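Local coordinates for protein ribosomal RNA small subunit methyltransferase E (Legionella pneumophila, PDB 5O95) that probably methylates the N3 position of a specific uridine in 16S rRNA of the assembled small ribosomal subunit, using S-adenosyl-L-methionine as methyl donor, at residues B[86-91]-B[196-201]; B[110-115]-B[154-159]; B[94-99]-B[132-137]. All blocks are in the same frame, centred on the assembly; numbering follows the deposited sequence.

Interaction 1. Residues B[86-91]-B[196-201]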
ATOM      1  N   ALA B  86     -10.146  -5.354  11.116  1.00 17.13           N
ATOM      2  CA  ALA B  86     -11.391  -4.609  11.284  1.00 18.70           C
ATOM      3  C   ALA B  86     -11.068  -3.201  10.814  1.00 20.47           C
ATOM      4  O   ALA B  86     -10.296  -2.493  11.466  1.00 19.70           O
ATOM      5  CB  ALA B  86     -11.846  -4.621  12.745  1.00 21.58           C
ATOM      6  N   GLN B  87     -11.578  -2.828   9.639  1.00 16.07           N
ATOM      7  CA  GLN B  87     -11.188  -1.591   8.966  1.00 19.09           C
ATOM      8  C   GLN B  87     -12.363  -0.635   9.035  1.00 16.87           C
ATOM      9  O   GLN B  87     -13.441  -0.949   8.520  1.00 20.06           O
ATOM     10  CB  GLN B  87     -10.842  -1.869   7.498  1.00 20.12           C
ATOM     11  CG  GLN B  87     -10.396  -0.636   6.711  1.00 19.90           C
ATOM     12  CD  GLN B  87      -9.007  -0.144   7.114  1.00 21.42           C
ATOM     13  OE1 GLN B  87      -8.225  -0.890   7.682  1.00 22.26           O
ATOM     14  NE2 GLN B  87      -8.703   1.127   6.826  1.00 30.82           N
ATOM     15  N   ALA B  88     -12.153   0.529   9.647  1.00 20.21           N
ATOM     16  CA  ALA B  88     -13.236   1.497   9.751  1.00 21.71           C
ATOM     17  C   ALA B  88     -13.656   1.964   8.363  1.00 25.44           C
ATOM     18  O   ALA B  88     -12.820   2.156   7.474  1.00 19.57           O
ATOM     19  CB  ALA B  88     -12.784   2.682  10.594  1.00 21.01           C
ATOM     20  N   ILE B  89     -14.966   2.137   8.173  1.00 21.92           N
ATOM     21  CA  ILE B  89     -15.464   2.596   6.885  1.00 23.50           C
ATOM     22  C   ILE B  89     -15.027   4.038   6.648  1.00 23.17           C
ATOM     23  O   ILE B  89     -14.734   4.787   7.585  1.00 25.96           O
ATOM     24  CB  ILE B  89     -16.985   2.395   6.741  1.00 21.58           C
ATOM     25  CG1 ILE B  89     -17.744   3.165   7.825  1.00 25.32           C
ATOM     26  CG2 ILE B  89     -17.315   0.906   6.796  1.00 23.04           C
ATOM     27  CD1 ILE B  89     -19.277   3.139   7.636  1.00 30.75           C
ATOM     28  N   SER B  90     -14.930   4.415   5.377  1.00 25.35           N
ATOM     29  CA  SER B  90     -14.287   5.665   5.022  1.00 25.02           C
ATOM     30  C   SER B  90     -14.944   6.226   3.772  1.00 25.01           C
ATOM     31  O   SER B  90     -15.642   5.523   3.042  1.00 31.10           O
ATOM     32  CB  SER B  90     -12.776   5.487   4.807  1.00 25.15           C
ATOM     33  OG  SER B  90     -12.551   4.519   3.803  1.00 28.26           O
ATOM     34  N   LYS B  91     -14.710   7.515   3.543  1.00 26.30           N
ATOM     35  CA  LYS B  91     -15.222   8.181   2.352  1.00 27.85           C
ATOM     36  C   LYS B  91     -14.438   7.733   1.111  1.00 27.04           C
ATOM     37  O   LYS B  91     -13.375   7.101   1.193  1.00 27.97           O
ATOM     38  CB  LYS B  91     -15.150   9.696   2.523  1.00 30.97           C
ATOM     39  CG  LYS B  91     -13.736  10.200   2.552  1.00 39.45           C
ATOM     40  CD  LYS B  91     -13.687  11.660   2.957  1.00 32.62           C
ATOM     41  CE  LYS B  91     -12.262  12.187   2.860  1.00 43.52           C
ATOM     42  NZ  LYS B  91     -12.203  13.661   3.091  1.00 48.53           N
ATOM     43  N   ILE B 196      -8.184  -0.986  12.796  1.00 17.42           N
ATOM     44  CA  ILE B 196      -7.745   0.275  12.204  1.00 19.06           C
ATOM     45  C   ILE B 196      -8.942   1.201  12.212  1.00 21.85           C
ATOM     46  O   ILE B 196      -9.967   0.899  11.586  1.00 19.06           O
ATOM     47  CB  ILE B 196      -7.256   0.065  10.771  1.00 20.16           C
ATOM     48  CG1 ILE B 196      -6.223  -1.057  10.780  1.00 25.75           C
ATOM     49  CG2 ILE B 196      -6.748   1.379  10.172  1.00 20.60           C
ATOM     50  CD1 ILE B 196      -5.071  -0.814   9.938  1.00 29.44           C
ATOM     51  N   GLY B 197      -8.825   2.320  12.932  1.00 20.58           N
ATOM     52  CA  GLY B 197      -9.895   3.280  13.015  1.00 22.36           C
ATOM     53  C   GLY B 197      -9.877   4.287  11.886  1.00 20.22           C
ATOM     54  O   GLY B 197      -9.050   4.237  10.973  1.00 21.51           O
ATOM     55  N   PRO B 198     -10.813   5.230  11.937  1.00 22.56           N
ATOM     56  CA  PRO B 198     -10.859   6.289  10.929  1.00 21.76           C
ATOM     57  C   PRO B 198      -9.757   7.301  11.185  1.00 23.10           C
ATOM     58  O   PRO B 198      -9.094   7.303  12.225  1.00 24.22           O
ATOM     59  CB  PRO B 198     -12.233   6.929  11.162  1.00 23.51           C
ATOM     60  CG  PRO B 198     -12.451   6.758  12.662  1.00 24.78           C
ATOM     61  CD  PRO B 198     -11.813   5.414  13.002  1.00 25.83           C
ATOM     62  N   GLU B 199      -9.587   8.195  10.214  1.00 25.12           N
ATOM     63  CA  GLU B 199      -8.536   9.201  10.319  1.00 23.51           C
ATOM     64  C   GLU B 199      -8.694  10.063  11.561  1.00 25.60           C
ATOM     65  O   GLU B 199      -7.692  10.476  12.145  1.00 28.76           O
ATOM     66  CB  GLU B 199      -8.459  10.031   9.037  1.00 33.12           C
ATOM     67  CG  GLU B 199      -8.324   9.127   7.813  1.00 65.90           C
ATOM     68  CD  GLU B 199      -7.464   9.685   6.693  1.00 79.36           C
ATOM     69  OE1 GLU B 199      -7.439  10.922   6.516  1.00 77.24           O
ATOM     70  OE2 GLU B 199      -6.824   8.870   5.983  1.00 26.60           O
ATOM     71  N   GLY B 200      -9.926  10.314  12.006  1.00 25.73           N
ATOM     72  CA  GLY B 200     -10.127  11.100  13.210  1.00 25.75           C
ATOM     73  C   GLY B 200      -9.907  10.382  14.522  1.00 25.77           C
ATOM     74  O   GLY B 200     -10.051  10.996  15.579  1.00 29.81           O
ATOM     75  N   GLY B 201      -9.599   9.088  14.504  1.00 24.68           N
ATOM     76  CA  GLY B 201      -9.250   8.379  15.720  1.00 26.53           C
ATOM     77  C   GLY B 201     -10.442   7.786  16.446  1.00 28.01           C
ATOM     78  O   GLY B 201     -11.493   7.495  15.863  1.00 30.61           O
TER

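Interaction 2. Residues B[110-115]-B[154-159]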
ATOM      1  N   ILE B 110     -11.886 -10.112   7.140  1.00 17.19           N
ATOM      2  CA  ILE B 110     -12.043  -8.660   7.079  1.00 15.35           C
ATOM      3  C   ILE B 110     -13.433  -8.311   7.587  1.00 19.71           C
ATOM      4  O   ILE B 110     -14.419  -8.845   7.073  1.00 19.14           O
ATOM      5  CB  ILE B 110     -11.897  -8.120   5.642  1.00 18.96           C
ATOM      6  CG1 ILE B 110     -10.595  -8.579   5.006  1.00 25.50           C
ATOM      7  CG2 ILE B 110     -11.953  -6.579   5.664  1.00 20.38           C
ATOM      8  CD1 ILE B 110     -10.610  -8.498   3.496  1.00 23.77           C
ATOM      9  N   THR B 111     -13.515  -7.383   8.542  1.00 18.69           N
ATOM     10  CA  THR B 111     -14.797  -6.838   9.003  1.00 21.27           C
ATOM     11  C   THR B 111     -14.845  -5.340   8.736  1.00 16.52           C
ATOM     12  O   THR B 111     -13.996  -4.602   9.259  1.00 19.48           O
ATOM     13  CB  THR B 111     -15.004  -7.093  10.506  1.00 22.13           C
ATOM     14  OG1 THR B 111     -15.086  -8.501  10.752  1.00 21.84           O
ATOM     15  CG2 THR B 111     -16.292  -6.405  10.998  1.00 24.69           C
ATOM     16  N   PRO B 112     -15.779  -4.843   7.930  1.00 19.40           N
ATOM     17  CA  PRO B 112     -15.986  -3.389   7.866  1.00 22.72           C
ATOM     18  C   PRO B 112     -16.494  -2.919   9.218  1.00 19.80           C
ATOM     19  O   PRO B 112     -17.389  -3.521   9.803  1.00 21.89           O
ATOM     20  CB  PRO B 112     -17.050  -3.230   6.769  1.00 21.49           C
ATOM     21  CG  PRO B 112     -17.001  -4.543   5.982  1.00 24.05           C
ATOM     22  CD  PRO B 112     -16.658  -5.575   7.008  1.00 22.78           C
ATOM     23  N   LEU B 113     -15.885  -1.855   9.734  1.00 20.00           N
ATOM     24  CA  LEU B 113     -16.117  -1.420  11.098  1.00 21.25           C
ATOM     25  C   LEU B 113     -16.782  -0.052  11.090  1.00 27.22           C
ATOM     26  O   LEU B 113     -16.407   0.826  10.311  1.00 25.20           O
ATOM     27  CB  LEU B 113     -14.783  -1.344  11.849  1.00 22.60           C
ATOM     28  CG  LEU B 113     -14.832  -1.207  13.371  1.00 31.43           C
ATOM     29  CD1 LEU B 113     -15.513  -2.421  14.022  1.00 29.04           C
ATOM     30  CD2 LEU B 113     -13.428  -1.017  13.915  1.00 28.72           C
ATOM     31  N   ILE B 114     -17.771   0.126  11.960  1.00 24.69           N
ATOM     32  CA  ILE B 114     -18.410   1.422  12.175  1.00 24.56           C
ATOM     33  C   ILE B 114     -17.991   1.896  13.550  1.00 23.67           C
ATOM     34  O   ILE B 114     -18.165   1.177  14.542  1.00 32.30           O
ATOM     35  CB  ILE B 114     -19.940   1.321  12.056  1.00 28.75           C
ATOM     36  CG1 ILE B 114     -20.305   0.651  10.727  1.00 31.03           C
ATOM     37  CG2 ILE B 114     -20.550   2.706  12.168  1.00 29.62           C
ATOM     38  CD1 ILE B 114     -21.746   0.151  10.677  1.00 37.35           C
ATOM     39  N   THR B 115     -17.394   3.090  13.604  1.00 26.00           N
ATOM     40  CA  THR B 115     -16.937   3.701  14.835  1.00 27.24           C
ATOM     41  C   THR B 115     -17.487   5.115  14.893  1.00 35.45           C
ATOM     42  O   THR B 115     -18.065   5.619  13.924  1.00 29.91           O
ATOM     43  CB  THR B 115     -15.402   3.723  14.933  1.00 28.62           C
ATOM     44  OG1 THR B 115     -14.887   4.813  14.161  1.00 30.42           O
ATOM     45  CG2 THR B 115     -14.803   2.423  14.425  1.00 27.66           C
ATOM     46  N   ARG B 154     -16.705 -10.409   6.574  1.00 20.47           N
ATOM     47  CA  ARG B 154     -17.753 -10.418   7.578  1.00 19.49           C
ATOM     48  C   ARG B 154     -18.696  -9.243   7.374  1.00 21.97           C
ATOM     49  O   ARG B 154     -18.341  -8.230   6.776  1.00 22.66           O
ATOM     50  CB  ARG B 154     -17.137 -10.337   8.975  1.00 26.76           C
ATOM     51  CG  ARG B 154     -16.343 -11.554   9.376  1.00 29.41           C
ATOM     52  CD  ARG B 154     -17.209 -12.561  10.096  1.00 43.21           C
ATOM     53  NE  ARG B 154     -16.402 -13.500  10.866  1.00 65.30           N
ATOM     54  CZ  ARG B 154     -16.074 -13.331  12.143  1.00 74.76           C
ATOM     55  NH1 ARG B 154     -16.486 -12.255  12.802  1.00 58.81           N
ATOM     56  NH2 ARG B 154     -15.333 -14.238  12.763  1.00 65.02           N
ATOM     57  N   GLN B 155     -19.915  -9.400   7.878  1.00 21.78           N
ATOM     58  CA  GLN B 155     -20.883  -8.311   7.839  1.00 23.50           C
ATOM     59  C   GLN B 155     -20.380  -7.135   8.680  1.00 24.22           C
ATOM     60  O   GLN B 155     -19.730  -7.342   9.713  1.00 25.09           O
ATOM     61  CB  GLN B 155     -22.223  -8.804   8.372  1.00 25.05           C
ATOM     62  CG  GLN B 155     -22.923  -9.760   7.432  1.00 33.24           C
ATOM     63  CD  GLN B 155     -23.234  -9.122   6.094  1.00 51.33           C
ATOM     64  OE1 GLN B 155     -23.738  -7.995   6.028  1.00 44.52           O
ATOM     65  NE2 GLN B 155     -22.925  -9.834   5.018  1.00 33.98           N
ATOM     66  N   PRO B 156     -20.645  -5.894   8.265  1.00 30.59           N
ATOM     67  CA  PRO B 156     -20.207  -4.744   9.066  1.00 27.08           C
ATOM     68  C   PRO B 156     -20.804  -4.782  10.466  1.00 25.04           C
ATOM     69  O   PRO B 156     -21.942  -5.210  10.667  1.00 29.12           O
ATOM     70  CB  PRO B 156     -20.725  -3.540   8.273  1.00 27.43           C
ATOM     71  CG  PRO B 156     -20.832  -4.037   6.865  1.00 35.32           C
ATOM     72  CD  PRO B 156     -21.283  -5.470   7.007  1.00 26.29           C
ATOM     73  N   VAL B 157     -20.016  -4.329  11.447  1.00 22.05           N
ATOM     74  CA  VAL B 157     -20.486  -4.239  12.825  1.00 26.16           C
ATOM     75  C   VAL B 157     -19.932  -2.966  13.446  1.00 24.07           C
ATOM     76  O   VAL B 157     -18.932  -2.403  12.986  1.00 25.86           O
ATOM     77  CB  VAL B 157     -20.095  -5.451  13.707  1.00 27.07           C
ATOM     78  CG1 VAL B 157     -20.747  -6.749  13.207  1.00 25.94           C
ATOM     79  CG2 VAL B 157     -18.587  -5.594  13.812  1.00 27.88           C
ATOM     80  N   TYR B 158     -20.602  -2.526  14.512  1.00 26.81           N
ATOM     81  CA  TYR B 158     -20.061  -1.441  15.317  1.00 28.30           C
ATOM     82  C   TYR B 158     -18.922  -1.941  16.196  1.00 29.13           C
ATOM     83  O   TYR B 158     -18.779  -3.135  16.470  1.00 25.27           O
ATOM     84  CB  TYR B 158     -21.150  -0.817  16.194  1.00 27.17           C
ATOM     85  CG  TYR B 158     -22.110   0.064  15.432  1.00 30.53           C
ATOM     86  CD1 TYR B 158     -23.205  -0.475  14.775  1.00 37.53           C
ATOM     87  CD2 TYR B 158     -21.910   1.434  15.354  1.00 37.89           C
ATOM     88  CE1 TYR B 158     -24.078   0.328  14.065  1.00 40.38           C
ATOM     89  CE2 TYR B 158     -22.778   2.244  14.652  1.00 39.98           C
ATOM     90  CZ  TYR B 158     -23.857   1.687  14.008  1.00 43.16           C
ATOM     91  OH  TYR B 158     -24.724   2.492  13.307  1.00 53.75           O
ATOM     92  N   LEU B 159     -18.112  -0.991  16.657  1.00 25.89           N
ATOM     93  CA  LEU B 159     -16.912  -1.330  17.411  1.00 26.14           C
ATOM     94  C   LEU B 159     -17.236  -2.162  18.650  1.00 28.47           C
ATOM     95  O   LEU B 159     -16.481  -3.077  19.000  1.00 29.22           O
ATOM     96  CB  LEU B 159     -16.183  -0.044  17.800  1.00 25.70           C
ATOM     97  CG  LEU B 159     -14.932  -0.179  18.670  1.00 28.78           C
ATOM     98  CD1 LEU B 159     -13.723  -0.669  17.859  1.00 29.43           C
ATOM     99  CD2 LEU B 159     -14.625   1.141  19.347  1.00 34.91           C
TER
HETATM  100  O   HOH W   1     -17.028  -9.456  12.352  1.00 26.30           O

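Interaction 3. Residues B[94-99]-B[132-137]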
ATOM      1  N   ARG B  94     -11.472   4.294  -0.584  1.00 21.82           N
ATOM      2  CA  ARG B  94     -10.362   3.756   0.197  1.00 22.12           C
ATOM      3  C   ARG B  94     -10.611   2.307   0.595  1.00 17.57           C
ATOM      4  O   ARG B  94      -9.679   1.487   0.601  1.00 18.06           O
ATOM      5  CB  ARG B  94     -10.138   4.642   1.428  1.00 24.92           C
ATOM      6  CG  ARG B  94      -9.673   6.046   1.092  1.00 23.83           C
ATOM      7  CD  ARG B  94      -9.994   7.020   2.211  1.00 23.16           C
ATOM      8  NE  ARG B  94      -9.416   8.346   1.976  1.00 26.11           N
ATOM      9  CZ  ARG B  94      -9.949   9.261   1.173  1.00 57.94           C
ATOM     10  NH1 ARG B  94      -9.352  10.438   1.018  1.00 45.89           N
ATOM     11  NH2 ARG B  94     -11.076   8.999   0.521  1.00 31.51           N
ATOM     12  N   MET B  95     -11.868   1.950   0.885  1.00 17.62           N
ATOM     13  CA  MET B  95     -12.132   0.581   1.309  1.00 20.74           C
ATOM     14  C   MET B  95     -11.872  -0.390   0.177  1.00 17.43           C
ATOM     15  O   MET B  95     -11.377  -1.499   0.409  1.00 18.71           O
ATOM     16  CB  MET B  95     -13.571   0.429   1.783  1.00 19.11           C
ATOM     17  CG  MET B  95     -13.862  -0.916   2.421  1.00 22.51           C
ATOM     18  SD  MET B  95     -12.926  -1.207   3.944  1.00 24.10           S
ATOM     19  CE  MET B  95     -14.196  -0.809   5.154  1.00 23.50           C
ATOM     20  N   GLU B  96     -12.166   0.020  -1.057  1.00 19.21           N
ATOM     21  CA  GLU B  96     -11.934  -0.884  -2.186  1.00 17.95           C
ATOM     22  C   GLU B  96     -10.453  -1.210  -2.307  1.00 21.56           C
ATOM     23  O   GLU B  96     -10.076  -2.351  -2.591  1.00 20.85           O
ATOM     24  CB  GLU B  96     -12.468  -0.242  -3.465  1.00 22.64           C
ATOM     25  CG  GLU B  96     -14.017  -0.253  -3.601  1.00 22.28           C
ATOM     26  CD  GLU B  96     -14.796   0.643  -2.632  1.00 28.02           C
ATOM     27  OE1 GLU B  96     -14.227   1.563  -2.004  1.00 29.52           O
ATOM     28  OE2 GLU B  96     -16.026   0.438  -2.521  1.00 30.83           O
ATOM     29  N   MET B  97      -9.595  -0.234  -2.046  1.00 17.97           N
ATOM     30  CA  MET B  97      -8.159  -0.477  -2.056  1.00 16.13           C
ATOM     31  C   MET B  97      -7.762  -1.423  -0.931  1.00 18.39           C
ATOM     32  O   MET B  97      -6.982  -2.365  -1.149  1.00 16.61           O
ATOM     33  CB  MET B  97      -7.448   0.877  -1.924  1.00 23.04           C
ATOM     34  CG  MET B  97      -6.057   0.903  -2.485  1.00 51.87           C
ATOM     35  SD  MET B  97      -4.950   1.537  -1.240  1.00 89.33           S
ATOM     36  CE  MET B  97      -5.058   0.208  -0.069  1.00 15.78           C
ATOM     37  N   VAL B  98      -8.319  -1.217   0.264  1.00 15.42           N
ATOM     38  CA  VAL B  98      -8.001  -2.073   1.405  1.00 15.00           C
ATOM     39  C   VAL B  98      -8.432  -3.506   1.143  1.00 17.47           C
ATOM     40  O   VAL B  98      -7.720  -4.443   1.500  1.00 17.48           O
ATOM     41  CB  VAL B  98      -8.638  -1.530   2.694  1.00 16.34           C
ATOM     42  CG1 VAL B  98      -8.480  -2.513   3.824  1.00 17.31           C
ATOM     43  CG2 VAL B  98      -7.997  -0.191   3.073  1.00 18.19           C
ATOM     44  N   MET B  99      -9.637  -3.695   0.585  1.00 15.06           N
ATOM     45  CA  MET B  99     -10.088  -5.036   0.234  1.00 14.01           C
ATOM     46  C   MET B  99      -9.087  -5.723  -0.682  1.00 13.86           C
ATOM     47  O   MET B  99      -8.738  -6.894  -0.472  1.00 17.70           O
ATOM     48  CB  MET B  99     -11.457  -4.964  -0.447  1.00 17.28           C
ATOM     49  CG  MET B  99     -12.590  -4.508   0.470  1.00 18.99           C
ATOM     50  SD  MET B  99     -12.995  -5.739   1.719  1.00 18.81           S
ATOM     51  CE  MET B  99     -13.960  -4.723   2.857  1.00 19.05           C
ATOM     52  N   HIS B 132     -21.328  -6.918  -1.914  1.00 21.50           N
ATOM     53  CA  HIS B 132     -21.192  -7.698  -3.149  1.00 19.87           C
ATOM     54  C   HIS B 132     -19.954  -7.266  -3.921  1.00 19.37           C
ATOM     55  O   HIS B 132     -19.138  -8.100  -4.344  1.00 21.09           O
ATOM     56  CB  HIS B 132     -22.446  -7.515  -4.014  1.00 22.05           C
ATOM     57  CG  HIS B 132     -22.428  -8.328  -5.272  1.00 26.86           C
ATOM     58  ND1 HIS B 132     -22.809  -9.654  -5.303  1.00 29.25           N
ATOM     59  CD2 HIS B 132     -22.078  -8.008  -6.543  1.00 23.32           C
ATOM     60  CE1 HIS B 132     -22.681 -10.120  -6.534  1.00 35.76           C
ATOM     61  NE2 HIS B 132     -22.242  -9.141  -7.306  1.00 25.84           N
ATOM     62  N   GLN B 133     -19.767  -5.943  -4.056  1.00 20.27           N
ATOM     63  CA  GLN B 133     -18.641  -5.417  -4.812  1.00 21.34           C
ATOM     64  C   GLN B 133     -17.328  -5.730  -4.118  1.00 18.76           C
ATOM     65  O   GLN B 133     -16.344  -6.072  -4.779  1.00 19.40           O
ATOM     66  CB  GLN B 133     -18.792  -3.906  -4.976  1.00 22.34           C
ATOM     67  CG  GLN B 133     -19.984  -3.530  -5.819  1.00 35.89           C
ATOM     68  CD  GLN B 133     -20.341  -2.063  -5.695  1.00 68.32           C
ATOM     69  OE1 GLN B 133     -19.556  -1.261  -5.182  1.00 43.23           O
ATOM     70  NE2 GLN B 133     -21.535  -1.703  -6.158  1.00 53.15           N
ATOM     71  N   TRP B 134     -17.303  -5.622  -2.785  1.00 19.51           N
ATOM     72  CA  TRP B 134     -16.082  -5.899  -2.034  1.00 23.99           C
ATOM     73  C   TRP B 134     -15.713  -7.369  -2.102  1.00 16.07           C
ATOM     74  O   TRP B 134     -14.522  -7.705  -2.207  1.00 18.45           O
ATOM     75  CB  TRP B 134     -16.240  -5.485  -0.576  1.00 17.34           C
ATOM     76  CG  TRP B 134     -16.342  -4.016  -0.392  1.00 17.59           C
ATOM     77  CD1 TRP B 134     -15.929  -3.044  -1.266  1.00 17.33           C
ATOM     78  CD2 TRP B 134     -16.914  -3.341   0.727  1.00 19.24           C
ATOM     79  NE1 TRP B 134     -16.201  -1.797  -0.745  1.00 17.90           N
ATOM     80  CE2 TRP B 134     -16.805  -1.954   0.477  1.00 21.49           C
ATOM     81  CE3 TRP B 134     -17.496  -3.771   1.924  1.00 19.98           C
ATOM     82  CZ2 TRP B 134     -17.274  -0.991   1.377  1.00 19.08           C
ATOM     83  CZ3 TRP B 134     -17.969  -2.805   2.823  1.00 20.07           C
ATOM     84  CH2 TRP B 134     -17.840  -1.435   2.542  1.00 21.21           C
ATOM     85  N   LEU B 135     -16.709  -8.264  -2.047  1.00 16.24           N
ATOM     86  CA  LEU B 135     -16.399  -9.689  -2.234  1.00 15.77           C
ATOM     87  C   LEU B 135     -15.780  -9.921  -3.595  1.00 14.65           C
ATOM     88  O   LEU B 135     -14.801 -10.675  -3.716  1.00 16.13           O
ATOM     89  CB  LEU B 135     -17.641 -10.578  -2.082  1.00 18.26           C
ATOM     90  CG  LEU B 135     -17.355 -12.072  -2.339  1.00 17.44           C
ATOM     91  CD1 LEU B 135     -16.489 -12.628  -1.231  1.00 25.21           C
ATOM     92  CD2 LEU B 135     -18.666 -12.841  -2.452  1.00 21.34           C
ATOM     93  N   ASN B 136     -16.329  -9.290  -4.632  1.00 17.85           N
ATOM     94  CA  ASN B 136     -15.767  -9.492  -5.963  1.00 17.84           C
ATOM     95  C   ASN B 136     -14.348  -8.933  -6.072  1.00 18.41           C
ATOM     96  O   ASN B 136     -13.513  -9.515  -6.757  1.00 18.69           O
ATOM     97  CB  ASN B 136     -16.725  -9.013  -7.061  1.00 18.21           C
ATOM     98  CG  ASN B 136     -17.887  -9.986  -7.283  1.00 20.96           C
ATOM     99  OD1 ASN B 136     -17.786 -11.160  -6.921  1.00 23.43           O
ATOM    100  ND2 ASN B 136     -18.969  -9.513  -7.889  1.00 23.96           N
ATOM    101  N   ILE B 137     -14.046  -7.832  -5.377  1.00 17.60           N
ATOM    102  CA  ILE B 137     -12.675  -7.316  -5.373  1.00 16.75           C
ATOM    103  C   ILE B 137     -11.726  -8.291  -4.694  1.00 15.95           C
ATOM    104  O   ILE B 137     -10.592  -8.500  -5.152  1.00 17.28           O
ATOM    105  CB  ILE B 137     -12.666  -5.943  -4.691  1.00 13.50           C
ATOM    106  CG1 ILE B 137     -13.340  -4.953  -5.610  1.00 18.11           C
ATOM    107  CG2 ILE B 137     -11.240  -5.494  -4.359  1.00 18.54           C
ATOM    108  CD1 ILE B 137     -13.700  -3.632  -4.911  1.00 20.26           C
TER
HETATM  109  O   HOH W   2     -17.063  -1.011  -4.980  1.00 32.84           O

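Interaction 1. Residues B[86-91]-B[196-201]
Ala-86 opens the contact through its carbonyl: O accepts the backbone N-H of Ile-196 at 2.9 Å, with an N-H...O angle of 171° that marks a nearly straight bond. Gln-87 comes next and pairs with Ile-196 in a parallel bridge, CA to CA 5.1 Å, so both side chains rise from the same face of the sheet. The Gln-87 side chain starts with CG anti to the backbone N (chi1 -179°) and bends at chi2; its amide end then crosses the isoleucine side chain obliquely, OE1 standing 3.4 Å from Ile-196 CB. This is a van der Waals contact of an amide oxygen with aliphatic carbon, and OE1 is buried here without a polar partner in the model. The bridge joins the neighbouring central strands 82-88 and 191-196 of the parallel sheet in the SPOUT methyltransferase domain, at the point where the second strand runs out into a loop. Gly-197, the first residue of that loop, belongs to an S-adenosyl-L-methionine site seen for this protein. Ala-88 carries the second rung: its N donates to Ile-196 O at 2.9 Å, so the two main-chain bonds flank the bridge. Its CB points toward the loop and rests 3.5 Å from Pro-198 N and 3.8 Å from Pro-198 CD. Pro-198 begins a type I turn, closed by the bond from Gly-201 N to Pro-198 O at 2.9 Å.

Interaction 2. Residues B[110-115]-B[154-159]
Ile-114 and Tyr-158 meet through their first torsions: chi1 of Ile-114 (-53°) sets CG1 beside the backbone N, with CG2 anti to that N, while chi1 of Tyr-158 (-75°) sets CG beside its own backbone N. Both residues project from the same face of the sheet, and Ile-114 CB lies over one face of the phenol ring, 4.1 Å from its centroid and offset toward the rim, a CH-pi contact. The CG2 branch makes the closest side-chain atom contact of the pair, 3.4 Å from Tyr-158 CE2. The frame is a beta-alpha-beta unit, in which strands 109-114 and 152-158 run parallel and helix 124-145 links them; strand 152-158 forms the edge of the six-stranded sheet within this chain.

The backbone ladder is interrupted by proline. Arg-154 N donates to Ile-110 O at 2.8 Å, and further on Val-157 N reaches Pro-112 O and Ile-114 N reaches Val-157 O. Between them, Pro-112 has no N-H to offer: its CD sits 3.2 Å from Arg-154 O, which is buried without a partner in the model. Pro-112 CB instead packs on Pro-156 CG at 3.9 Å.

On the opposite face from Ile-114, Leu-113 CD2 touches Leu-159 CD1 at 4.0 Å. Leu-159 is the first residue of helix 159-165, with Tyr-158 at the N-cap position; its N makes a weak bond to Ile-114 O.

At the Arg-154 end, Thr-111 OG1, which also bonds His-84 NE2, lies against the arginine's CB. The guanidinium forms a salt bridge through NE to Glu-152, while a single water joins Thr-111 OG1, 2.7 Å away, to Arg-154 NH1, 2.9 Å away.

Interaction 3. Residues B[94-99]-B[132-137]
Trp-134 presents its indole to helix 94-99 with two methionines on one side and a carboxylate at its edge. Met-95 CG lies over the six-membered ring, 3.9 Å from its centroid and nearest to CZ2, in a CH-pi contact; the two side chains cross at about a right angle. Met-99 comes to the same side obliquely, its CE 3.8 Å from Trp-134 CE3 and its CG near the pyrrole portion. Both sulfurs stand obliquely to the ring in Met-aromatic contacts, with Met-95 SD 5.2 Å from the centroid of the six-membered ring.

At the edge, Trp-134 NE1 donates to Glu-96 OE2 at 2.9 Å, with an N-H...O angle of 158°. The acceptor lies close to the indole plane, whereas NE1 stands well above the carboxylate plane, consistent with the 61° between the two groups. The bend at chi2 of Glu-96 turns CD toward the indole edge. OE2 is gripped further by a salt bridge to Lys-130 NZ and by a water that links it to Gln-133 OE1; this lysine would be expected to stabilise the carboxylate charge.

Beside this polar group, Ile-137 packs against the other helix: its CD1 meets Glu-96 CG at 3.6 Å, so the glutamate's aliphatic part serves the apolar packing, and its CG2 meets Met-99 CB at 4.0 Å. The short helical segments approach to 9.4 Å between axes and are inclined by 35°, both running in the same general direction. Pro-112 of strand 109-114 touches both Met-95 and Trp-134. Neighbouring helices that run in the same general direction against a parallel sheet are what successive beta-alpha-beta units produce, here the helices 94-104 and 124-145 of the SPOUT-type methyltransferase domain.

How the interactions relate
Interactions 1 and 2 are strand pairings in one parallel sheet, and strands 82-88 and 109-114 are neighbours in it: Gln-87 O lies 2.9 Å from Leu-113 N, a probable hydrogen bond. Interaction 1 is buried and borders the cofactor site; interaction 2, toward the sheet edge, is partly exposed and mixes main-chain bonds with an arginine and a water. Interaction 3 is also buried but is carried mainly by side chains, with no main-chain hydrogen bond between the helices that follow strands 82-88 and 109-114. It meets the sheet through Pro-112 CG, 3.7 Å from Trp-134 CZ3, and through Met-95 CE, 3.5 Å from Gln-87 O, so interaction 3 packs against both strand pairings.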